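Local coordinates for protein probable 2-phosphosulfolactate phosphatase (Clostridium acetobutylicum, PDB 1VR0) that probably catalyses the magnesium-dependent hydrolysis of (2R)-O-phospho-3-sulfolactate to (2R)-3-sulfolactate and phosphate, at residues I46-N51 / V235-P239; N95-E99 / K224-C229; S164-I169 / F207-H213. The contacts are given in a common frame with arbitrary orientation. Residue numbers count along the deposited sequence, not the author numbering.

Contact 1 of 3, residues I46-N51 / V235-P239; sequences ITTALN and VKLVP
Residues 46-51 form the last part of helix 42-51. Leu-50 N bonds to Ile-46 O at 3.1 Å, and Asn-51 N to Thr-47 O at 3.1 Å. Residues 235-239 are an irregular, mostly extended strip that leads into strand 240-242. Lys-236, at phi/psi -98/7, puts a kink in it. The strip runs obliquely against the helix direction, from Asn-51 back toward Thr-47: Asn-51 CA is 6.4 Å from Leu-237 CA, and Thr-47 CA 6.5 Å from Pro-239 CA. Odd-numbered residues 235, 237 and 239 point their CA-CB bonds at the helix; 236 and 238 point away. Three bumps therefore meet the helix surface. Val-235 (chi1 t) fits between Thr-47 and Asn-51, one turn apart: its CG1 is 3.5 Å from Thr-47 CG2 and 3.7 Å from Asn-51 OD1. Leu-237 (chi1 -143°, between wells) lays its CD2 on the backbone at the helix end, 3.6 Å from both Leu-50 C and Asn-51 N. The Pro-239 ring fills the hollow between Ile-46, Thr-47 and Leu-50. Leu-50 (m, t) brings CD1 to 3.8 Å from Pro-239 CB, which is 4.3 Å from Ile-46 CG2; Pro-239 CG is 4.1 Å from Thr-47 CA. Ile-132 of strand 129-133 and Ile-246 of strand 245-246 complete the hollow. The helix end thus packs on a connection between elements of the fold. The two segments exchange no hydrogen bonds, and Thr-47 OG1 hydrogen-bonds back to Thr-43 O. The contact rests on apolar shape fit, with 350 Å² buried.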
loop_
_atom_site.group_PDB
_atom_site.type_symbol
_atom_site.label_atom_id
_atom_site.label_comp_id
_atom_site.label_asym_id
_atom_site.label_seq_id
_atom_site.Cartn_x
_atom_site.Cartn_y
_atom_site.Cartn_z
ATOM N N ILE A 46 -22.504 9.390 0.344
ATOM C CA ILE A 46 -22.368 10.821 0.527
ATOM C C ILE A 46 -22.584 11.575 -0.801
ATOM O O ILE A 46 -23.333 12.550 -0.850
ATOM C CB ILE A 46 -21.018 11.176 1.132
ATOM C CG1 ILE A 46 -20.973 10.692 2.578
ATOM C CG2 ILE A 46 -20.779 12.679 1.081
ATOM C CD1 ILE A 46 -19.611 10.299 3.032
ATOM N N THR A 47 -21.917 11.107 -1.849
ATOM C CA THR A 47 -21.993 11.701 -3.156
ATOM C C THR A 47 -23.438 11.716 -3.692
ATOM O O THR A 47 -23.908 12.718 -4.216
ATOM C CB THR A 47 -21.091 10.914 -4.129
ATOM O OG1 THR A 47 -19.727 11.056 -3.724
ATOM C CG2 THR A 47 -21.229 11.450 -5.558
ATOM N N THR A 48 -24.129 10.589 -3.550
ATOM C CA THR A 48 -25.475 10.450 -4.036
ATOM C C THR A 48 -26.446 11.361 -3.244
ATOM O O THR A 48 -27.252 12.113 -3.823
ATOM C CB THR A 48 -25.898 8.967 -3.975
ATOM O OG1 THR A 48 -25.065 8.205 -4.852
ATOM C CG2 THR A 48 -27.356 8.774 -4.380
ATOM N N ALA A 49 -26.346 11.304 -1.933
ATOM C CA ALA A 49 -27.230 12.037 -1.086
ATOM C C ALA A 49 -27.171 13.531 -1.367
ATOM O O ALA A 49 -28.219 14.177 -1.535
ATOM C CB ALA A 49 -26.877 11.759 0.347
ATOM N N LEU A 50 -25.948 14.063 -1.430
ATOM C CA LEU A 50 -25.731 15.477 -1.691
ATOM C C LEU A 50 -26.187 15.914 -3.080
ATOM O O LEU A 50 -26.791 16.970 -3.223
ATOM C CB LEU A 50 -24.263 15.836 -1.444
ATOM C CG LEU A 50 -24.057 16.010 0.058
ATOM C CD1 LEU A 50 -22.694 15.712 0.472
ATOM C CD2 LEU A 50 -24.444 17.426 0.473
ATOM N N ASN A 51 -25.946 15.061 -4.060
ATOM C CA ASN A 51 -26.469 15.235 -5.395
ATOM C C ASN A 51 -27.997 15.255 -5.444
ATOM O O ASN A 51 -28.560 15.872 -6.320
ATOM C CB ASN A 51 -25.970 14.101 -6.294
ATOM C CG ASN A 51 -26.261 14.349 -7.751
ATOM O OD1 ASN A 51 -25.835 15.349 -8.316
ATOM N ND2 ASN A 51 -27.004 13.445 -8.363
ATOM N N VAL A 235 -22.532 11.639 -11.313
ATOM C CA VAL A 235 -22.694 12.791 -10.430
ATOM C C VAL A 235 -21.622 13.838 -10.747
ATOM O O VAL A 235 -20.446 13.498 -10.857
ATOM C CB VAL A 235 -22.645 12.339 -8.959
ATOM C CG1 VAL A 235 -22.605 13.542 -8.019
ATOM C CG2 VAL A 235 -23.854 11.405 -8.664
ATOM N N LYS A 236 -22.043 15.088 -10.935
ATOM C CA LYS A 236 -21.150 16.210 -11.310
ATOM C C LYS A 236 -20.739 17.058 -10.111
ATOM O O LYS A 236 -20.086 18.071 -10.249
ATOM C CB LYS A 236 -21.827 17.124 -12.340
ATOM C CG LYS A 236 -22.386 16.414 -13.586
ATOM C CD LYS A 236 -21.364 15.474 -14.259
ATOM C CE LYS A 236 -22.035 14.671 -15.407
ATOM N NZ LYS A 236 -21.036 13.865 -16.151
ATOM N N LEU A 237 -21.106 16.602 -8.935
ATOM C CA LEU A 237 -20.885 17.307 -7.690
ATOM C C LEU A 237 -19.656 16.745 -6.974
ATOM O O LEU A 237 -19.426 15.515 -6.982
ATOM C CB LEU A 237 -22.083 17.023 -6.808
ATOM C CG LEU A 237 -22.573 18.135 -5.949
ATOM C CD1 LEU A 237 -23.298 19.135 -6.817
ATOM C CD2 LEU A 237 -23.480 17.486 -4.915
ATOM N N VAL A 238 -18.889 17.632 -6.336
ATOM C CA VAL A 238 -17.769 17.209 -5.522
ATOM C C VAL A 238 -17.940 17.640 -4.088
ATOM O O VAL A 238 -17.534 18.718 -3.713
ATOM C CB VAL A 238 -16.470 17.780 -6.035
ATOM C CG1 VAL A 238 -15.311 17.262 -5.190
ATOM C CG2 VAL A 238 -16.274 17.402 -7.502
ATOM N N PRO A 239 -18.501 16.775 -3.253
ATOM C CA PRO A 239 -18.664 17.177 -1.865
ATOM C C PRO A 239 -17.342 17.463 -1.180
ATOM O O PRO A 239 -16.300 16.915 -1.539
ATOM C CB PRO A 239 -19.332 15.970 -1.207
ATOM C CG PRO A 239 -19.860 15.144 -2.316
ATOM C CD PRO A 239 -18.973 15.404 -3.491
#

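Contact 2 of 3, residues N95-E99 / K224-C229; sequences NSPME and KDFEYC. With 3SL ((2R)-3-sulfolactic acid), chain E.
Residues 95-99 are a loop ending in a 3-10 turn at 97-99. Ser-96 OG accepts from Met-98 N at 3.3 Å, an ST turn, and Ser-96 N donates to Glu-99 OE2 at 3.2 Å. Residues 224-229 are helical. The closest CA pair is Ser-96 and Asp-225, at 6.2 Å. Lys-224 offers its CB to the selenomethionine Met-98, whose CE lies 3.4 Å away. Asp-225 (chi1 m) makes the one hydrogen bond between the segments: its OD1 accepts from Ser-96 OG at 2.5 Å and lies 3.1 Å from Met-98 CE. Its OD2 forms a salt bridge with Arg-41, which is itself hydrogen-bonded to the sulfolactate. Tyr-228 (chi1 t) turns one ring face to Met-98, with SE 4.3 Å from the ring centroid, a Met-aromatic contact. Its CE2 is 3.5 Å from Pro-97 CB. Cys-229 SG ends the row 4.0 Å from Pro-97 CG. Asn-95 faces the ligand instead, its ND2 donating to sulfolactate O3S at 2.9 Å, so the contact borders the sulfonate end of the pocket. Helix 42-51 lies alongside: Val-45 touches Asn-95 and Pro-97, Thr-48 OG1 and Tyr-228 OH are hydrogen-bonded, and Ser-44 touches Cys-229. The Phe-226 side chain packs on Lys-205 and Val-208 of helix 205-208.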
loop_
_atom_site.group_PDB
_atom_site.type_symbol
_atom_site.label_atom_id
_atom_site.label_comp_id
_atom_site.label_asym_id
_atom_site.label_seq_id
_atom_site.Cartn_x
_atom_site.Cartn_y
_atom_site.Cartn_z
ATOM N N ASN A 95 -26.660 1.973 4.660
ATOM C CA ASN A 95 -25.580 2.570 3.867
ATOM C C ASN A 95 -25.676 2.227 2.366
ATOM O O ASN A 95 -24.683 2.186 1.650
ATOM C CB ASN A 95 -24.200 2.210 4.454
ATOM C CG ASN A 95 -23.180 3.251 4.141
ATOM O OD1 ASN A 95 -23.439 4.427 4.352
ATOM N ND2 ASN A 95 -22.050 2.863 3.586
ATOM N N SER A 96 -26.905 2.032 1.907
ATOM C CA SER A 96 -27.186 1.838 0.494
ATOM C C SER A 96 -27.456 3.176 -0.135
ATOM O O SER A 96 -28.330 3.869 0.315
ATOM C CB SER A 96 -28.429 0.985 0.307
ATOM O OG SER A 96 -28.824 1.085 -1.036
ATOM N N PRO A 97 -26.720 3.537 -1.188
ATOM C CA PRO A 97 -27.019 4.789 -1.884
ATOM C C PRO A 97 -28.450 4.933 -2.408
ATOM O O PRO A 97 -28.939 6.068 -2.443
ATOM C CB PRO A 97 -26.016 4.804 -3.049
ATOM C CG PRO A 97 -24.950 3.950 -2.650
ATOM C CD PRO A 97 -25.562 2.861 -1.782
HETATM N N MSE A 98 -29.131 3.836 -2.761
HETATM C CA MSE A 98 -30.506 3.928 -3.298
HETATM C C MSE A 98 -31.538 4.441 -2.357
HETATM O O MSE A 98 -32.564 4.926 -2.805
HETATM C CB MSE A 98 -31.044 2.600 -3.808
HETATM C CG MSE A 98 -30.806 2.454 -5.290
HETATM SE SE MSE A 98 -28.921 2.003 -5.512
HETATM C CE MSE A 98 -29.243 -0.053 -5.269
ATOM N N GLU A 99 -31.311 4.293 -1.064
ATOM C CA GLU A 99 -32.311 4.714 -0.114
ATOM C C GLU A 99 -32.267 6.223 0.172
ATOM O O GLU A 99 -33.215 6.760 0.751
ATOM C CB GLU A 99 -32.314 3.813 1.133
ATOM C CG GLU A 99 -31.160 3.892 2.101
ATOM C CD GLU A 99 -31.029 2.602 2.955
ATOM O OE1 GLU A 99 -32.021 2.117 3.537
ATOM O OE2 GLU A 99 -29.906 2.060 3.043
ATOM N N LYS A 224 -27.281 -4.934 -6.176
ATOM C CA LYS A 224 -27.782 -3.652 -6.696
ATOM C C LYS A 224 -26.856 -2.494 -6.335
ATOM O O LYS A 224 -26.559 -1.663 -7.187
ATOM C CB LYS A 224 -29.171 -3.314 -6.159
ATOM C CG LYS A 224 -30.228 -4.385 -6.331
ATOM C CD LYS A 224 -31.179 -4.064 -7.441
ATOM C CE LYS A 224 -32.334 -5.090 -7.529
ATOM N NZ LYS A 224 -33.451 -4.751 -6.608
ATOM N N ASP A 225 -26.447 -2.409 -5.068
ATOM C CA ASP A 225 -25.558 -1.320 -4.646
ATOM C C ASP A 225 -24.227 -1.419 -5.383
ATOM O O ASP A 225 -23.684 -0.410 -5.819
ATOM C CB ASP A 225 -25.290 -1.340 -3.135
ATOM C CG ASP A 225 -26.475 -0.880 -2.288
ATOM O OD1 ASP A 225 -27.441 -0.186 -2.756
ATOM O OD2 ASP A 225 -26.421 -1.204 -1.091
ATOM N N PHE A 226 -23.713 -2.646 -5.520
ATOM C CA PHE A 226 -22.447 -2.892 -6.225
ATOM C C PHE A 226 -22.494 -2.378 -7.686
ATOM O O PHE A 226 -21.585 -1.693 -8.143
ATOM C CB PHE A 226 -22.079 -4.395 -6.186
ATOM C CG PHE A 226 -21.013 -4.777 -7.170
ATOM C CD1 PHE A 226 -19.714 -4.409 -6.967
ATOM C CD2 PHE A 226 -21.329 -5.481 -8.333
ATOM C CE1 PHE A 226 -18.725 -4.721 -7.898
ATOM C CE2 PHE A 226 -20.334 -5.809 -9.278
ATOM C CZ PHE A 226 -19.030 -5.420 -9.054
ATOM N N GLU A 227 -23.558 -2.711 -8.412
ATOM C CA GLU A 227 -23.639 -2.297 -9.806
ATOM C C GLU A 227 -23.770 -0.785 -9.911
ATOM O O GLU A 227 -23.243 -0.172 -10.846
ATOM C CB GLU A 227 -24.849 -2.904 -10.510
ATOM C CG GLU A 227 -25.072 -4.374 -10.253
ATOM C CD GLU A 227 -24.706 -5.239 -11.418
ATOM O OE1 GLU A 227 -25.662 -5.759 -12.026
ATOM O OE2 GLU A 227 -23.483 -5.396 -11.707
ATOM N N TYR A 228 -24.510 -0.197 -8.977
ATOM C CA TYR A 228 -24.738 1.228 -8.966
ATOM C C TYR A 228 -23.422 1.980 -8.699
ATOM O O TYR A 228 -23.073 2.905 -9.426
ATOM C CB TYR A 228 -25.815 1.578 -7.920
ATOM C CG TYR A 228 -25.959 3.047 -7.707
ATOM C CD1 TYR A 228 -26.733 3.814 -8.567
ATOM C CD2 TYR A 228 -25.269 3.696 -6.695
ATOM C CE1 TYR A 228 -26.849 5.191 -8.405
ATOM C CE2 TYR A 228 -25.372 5.076 -6.524
ATOM C CZ TYR A 228 -26.174 5.809 -7.379
ATOM O OH TYR A 228 -26.314 7.165 -7.225
ATOM N N CYS A 229 -22.695 1.563 -7.668
ATOM C CA CYS A 229 -21.428 2.207 -7.301
ATOM C C CYS A 229 -20.310 2.080 -8.335
ATOM O O CYS A 229 -19.312 2.798 -8.257
ATOM C CB CYS A 229 -20.928 1.676 -5.962
ATOM S SG CYS A 229 -22.055 2.058 -4.593
HETATM O O11 3SL E . -18.024 -4.045 6.148
HETATM C C1 3SL E . -18.936 -3.734 5.357
HETATM O O12 3SL E . -19.601 -4.543 4.663
HETATM C C2 3SL E . -19.237 -2.286 5.249
HETATM O O2 3SL E . -17.988 -1.599 5.264
HETATM C C3 3SL E . -20.030 -2.075 3.975
HETATM S S 3SL E . -20.209 -0.462 3.619
HETATM O O3S 3SL E . -21.547 -0.007 4.034
HETATM O O1S 3SL E . -19.048 0.398 4.031
HETATM O O2S 3SL E . -20.315 -0.354 2.159
#

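Contact 3 of 3, residues S164-I169 / F207-H213; sequences SIDDFI and FVKYAKH. With MG (magnesium ion), chain D; 3SL ((2R)-3-sulfolactic acid), chain E.
This is a buried contact, apolar at one end and polar at the other, between the start of helix 165-181 and the turn that joins helices 205-208 and 212-219. That turn is a type I beta turn, Val-208 to Ala-211, with Ala-211 N 2.7 Å from Val-208 O. The contact lies beside the magnesium and sulfolactate site. It touches the second subunit: Asp-189 of that subunit accepts hydrogen bonds from Ile-165 N and Lys-212 N. CA atoms pair Ile-165 with Ala-211 (5.1 Å) and Asp-166 with Val-208 (5.3 Å). Ile-165 (m, t) is central: its CG2 is 3.6 Å from Phe-207 CD2, and its CB 3.8 Å from Ala-211 CB. Ile-169 follows, CD1 to Phe-207 CB and CG2 to Val-208 CG2, both 3.9 Å. At the polar end Ser-164 OG donates to Asp-166 OD1 (2.6 Å), and water 1 links Ser-164 OG (2.8 Å) to His-213 N (2.7 Å). His-213 NE2 hydrogen-bonds to Leu-40 O. Asp-38 and Gly-158 also bind the magnesium, and Asp-167 OD2 reaches it at 2.4 Å.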
loop_
_atom_site.group_PDB
_atom_site.type_symbol
_atom_site.label_atom_id
_atom_site.label_comp_id
_atom_site.label_asym_id
_atom_site.label_seq_id
_atom_site.Cartn_x
_atom_site.Cartn_y
_atom_site.Cartn_z
ATOM N N SER A 164 -7.656 -2.205 0.105
ATOM C CA SER A 164 -8.826 -2.795 -0.536
ATOM C C SER A 164 -8.837 -2.454 -2.017
ATOM O O SER A 164 -8.720 -1.288 -2.415
ATOM C CB SER A 164 -10.093 -2.285 0.121
ATOM O OG SER A 164 -11.136 -3.228 -0.018
ATOM N N ILE A 165 -8.978 -3.492 -2.831
ATOM C CA ILE A 165 -8.978 -3.355 -4.292
ATOM C C ILE A 165 -10.028 -2.389 -4.843
ATOM O O ILE A 165 -9.757 -1.686 -5.808
ATOM C CB ILE A 165 -9.091 -4.740 -4.963
ATOM C CG1 ILE A 165 -7.689 -5.355 -5.054
ATOM C CG2 ILE A 165 -9.719 -4.637 -6.333
ATOM C CD1 ILE A 165 -7.632 -6.795 -5.469
ATOM N N ASP A 166 -11.215 -2.347 -4.243
ATOM C CA ASP A 166 -12.266 -1.397 -4.704
ATOM C C ASP A 166 -11.765 0.052 -4.587
ATOM O O ASP A 166 -11.799 0.822 -5.561
ATOM C CB ASP A 166 -13.606 -1.578 -3.940
ATOM C CG ASP A 166 -13.437 -1.640 -2.421
ATOM O OD1 ASP A 166 -12.315 -1.825 -1.908
ATOM O OD2 ASP A 166 -14.441 -1.517 -1.713
ATOM N N ASP A 167 -11.273 0.430 -3.414
ATOM C CA ASP A 167 -10.860 1.810 -3.229
ATOM C C ASP A 167 -9.635 2.113 -4.107
ATOM O O ASP A 167 -9.477 3.202 -4.591
ATOM C CB ASP A 167 -10.598 2.124 -1.734
ATOM C CG ASP A 167 -11.889 2.073 -0.893
ATOM O OD1 ASP A 167 -12.950 2.323 -1.466
ATOM O OD2 ASP A 167 -11.866 1.788 0.318
ATOM N N PHE A 168 -8.788 1.124 -4.321
ATOM C CA PHE A 168 -7.550 1.302 -5.047
ATOM C C PHE A 168 -7.821 1.531 -6.528
ATOM O O PHE A 168 -7.242 2.441 -7.134
ATOM C CB PHE A 168 -6.683 0.066 -4.847
ATOM C CG PHE A 168 -5.228 0.215 -5.289
ATOM C CD1 PHE A 168 -4.346 1.009 -4.575
ATOM C CD2 PHE A 168 -4.729 -0.516 -6.367
ATOM C CE1 PHE A 168 -3.000 1.119 -4.962
ATOM C CE2 PHE A 168 -3.397 -0.409 -6.742
ATOM C CZ PHE A 168 -2.530 0.406 -6.028
ATOM N N ILE A 169 -8.706 0.728 -7.127
ATOM C CA ILE A 169 -8.974 0.890 -8.548
ATOM C C ILE A 169 -9.709 2.199 -8.795
ATOM O O ILE A 169 -9.520 2.859 -9.820
ATOM C CB ILE A 169 -9.731 -0.315 -9.152
ATOM C CG1 ILE A 169 -9.762 -0.204 -10.691
ATOM C CG2 ILE A 169 -11.124 -0.464 -8.590
ATOM C CD1 ILE A 169 -10.096 -1.540 -11.419
ATOM N N PHE A 207 -12.722 -6.227 -11.981
ATOM C CA PHE A 207 -11.569 -6.405 -11.146
ATOM C C PHE A 207 -11.917 -6.281 -9.669
ATOM O O PHE A 207 -11.281 -6.870 -8.812
ATOM C CB PHE A 207 -10.505 -5.392 -11.572
ATOM C CG PHE A 207 -9.189 -5.654 -10.988
ATOM C CD1 PHE A 207 -8.304 -6.491 -11.623
ATOM C CD2 PHE A 207 -8.842 -5.102 -9.760
ATOM C CE1 PHE A 207 -7.069 -6.770 -11.042
ATOM C CE2 PHE A 207 -7.596 -5.376 -9.171
ATOM C CZ PHE A 207 -6.719 -6.188 -9.814
ATOM N N VAL A 208 -12.946 -5.515 -9.360
ATOM C CA VAL A 208 -13.378 -5.389 -7.985
ATOM C C VAL A 208 -13.810 -6.752 -7.418
ATOM O O VAL A 208 -13.678 -7.014 -6.221
ATOM C CB VAL A 208 -14.537 -4.385 -7.862
ATOM C CG1 VAL A 208 -15.107 -4.375 -6.421
ATOM C CG2 VAL A 208 -14.082 -2.992 -8.255
ATOM N N LYS A 209 -14.317 -7.628 -8.284
ATOM C CA LYS A 209 -14.724 -8.963 -7.828
ATOM C C LYS A 209 -13.590 -9.775 -7.165
ATOM O O LYS A 209 -13.866 -10.736 -6.481
ATOM C CB LYS A 209 -15.384 -9.740 -8.950
ATOM C CG LYS A 209 -16.661 -9.083 -9.354
ATOM C CD LYS A 209 -17.339 -9.810 -10.460
ATOM C CE LYS A 209 -18.497 -9.021 -10.999
ATOM N NZ LYS A 209 -19.013 -9.684 -12.186
ATOM N N TYR A 210 -12.330 -9.356 -7.336
ATOM C CA TYR A 210 -11.193 -9.952 -6.615
ATOM C C TYR A 210 -11.000 -9.394 -5.205
ATOM O O TYR A 210 -10.257 -9.964 -4.437
ATOM C CB TYR A 210 -9.891 -9.770 -7.413
ATOM C CG TYR A 210 -9.955 -10.394 -8.789
ATOM C CD1 TYR A 210 -10.260 -11.738 -8.938
ATOM C CD2 TYR A 210 -9.722 -9.645 -9.951
ATOM C CE1 TYR A 210 -10.362 -12.330 -10.189
ATOM C CE2 TYR A 210 -9.837 -10.244 -11.252
ATOM C CZ TYR A 210 -10.166 -11.580 -11.339
ATOM O OH TYR A 210 -10.278 -12.225 -12.545
ATOM N N ALA A 211 -11.654 -8.284 -4.865
ATOM C CA ALA A 211 -11.533 -7.713 -3.526
ATOM C C ALA A 211 -12.165 -8.614 -2.480
ATOM O O ALA A 211 -13.248 -9.123 -2.695
ATOM C CB ALA A 211 -12.175 -6.337 -3.466
ATOM N N LYS A 212 -11.506 -8.773 -1.339
ATOM C CA LYS A 212 -12.042 -9.559 -0.219
ATOM C C LYS A 212 -13.413 -9.005 0.185
ATOM O O LYS A 212 -14.330 -9.749 0.406
ATOM C CB LYS A 212 -11.047 -9.521 0.952
ATOM C CG LYS A 212 -11.298 -10.503 2.067
ATOM N N HIS A 213 -13.539 -7.684 0.207
ATOM C CA HIS A 213 -14.747 -6.949 0.590
ATOM C C HIS A 213 -15.919 -7.237 -0.329
ATOM O O HIS A 213 -17.056 -7.161 0.083
ATOM C CB HIS A 213 -14.425 -5.448 0.515
ATOM C CG HIS A 213 -15.500 -4.536 1.023
ATOM N ND1 HIS A 213 -15.975 -4.586 2.318
ATOM C CD2 HIS A 213 -16.135 -3.493 0.433
ATOM C CE1 HIS A 213 -16.880 -3.635 2.491
ATOM N NE2 HIS A 213 -16.997 -2.958 1.364
HETATM MG MG MG D . -13.642 0.855 1.580
HETATM O O11 3SL E . -18.024 -4.045 6.148
HETATM C C1 3SL E . -18.936 -3.734 5.357
HETATM O O12 3SL E . -19.601 -4.543 4.663
HETATM C C2 3SL E . -19.237 -2.286 5.249
HETATM O O2 3SL E . -17.988 -1.599 5.264
HETATM C C3 3SL E . -20.030 -2.075 3.975
HETATM S S 3SL E . -20.209 -0.462 3.619
HETATM O O3S 3SL E . -21.547 -0.007 4.034
HETATM O O1S 3SL E . -19.048 0.398 4.031
HETATM O O2S 3SL E . -20.315 -0.354 2.159
HETATM O O HOH W 1 -11.386 -5.998 0.012
HETATM O O HOH W 2 -15.022 0.818 -0.553
HETATM O O HOH W 3 -13.969 -1.571 1.198
#

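After strands 13-18 and 33-37, helix 42-51 gives the first segment, which meets residues 235-239 near the C terminus. Contact 1 closes the longest loop and joins this helix to the lead-in of strand 240-242. Residues 95-99 open contact 2, which joins the loop after strand 77-81 to helix 223-229. Contact 3 opens at the start of helix 165-181 and closes on the turn between helices 205-208 and 212-219. The three loops nest without crossing: 3 within 2, and 2 within 1. Contacts 1 and 2 touch at Thr-48 and Tyr-228. Contacts 2 and 3 touch at Phe-226 and Val-208, and both reach the sulfolactate. Contacts 1 and 3 stay about 11 Å apart between nearest atoms.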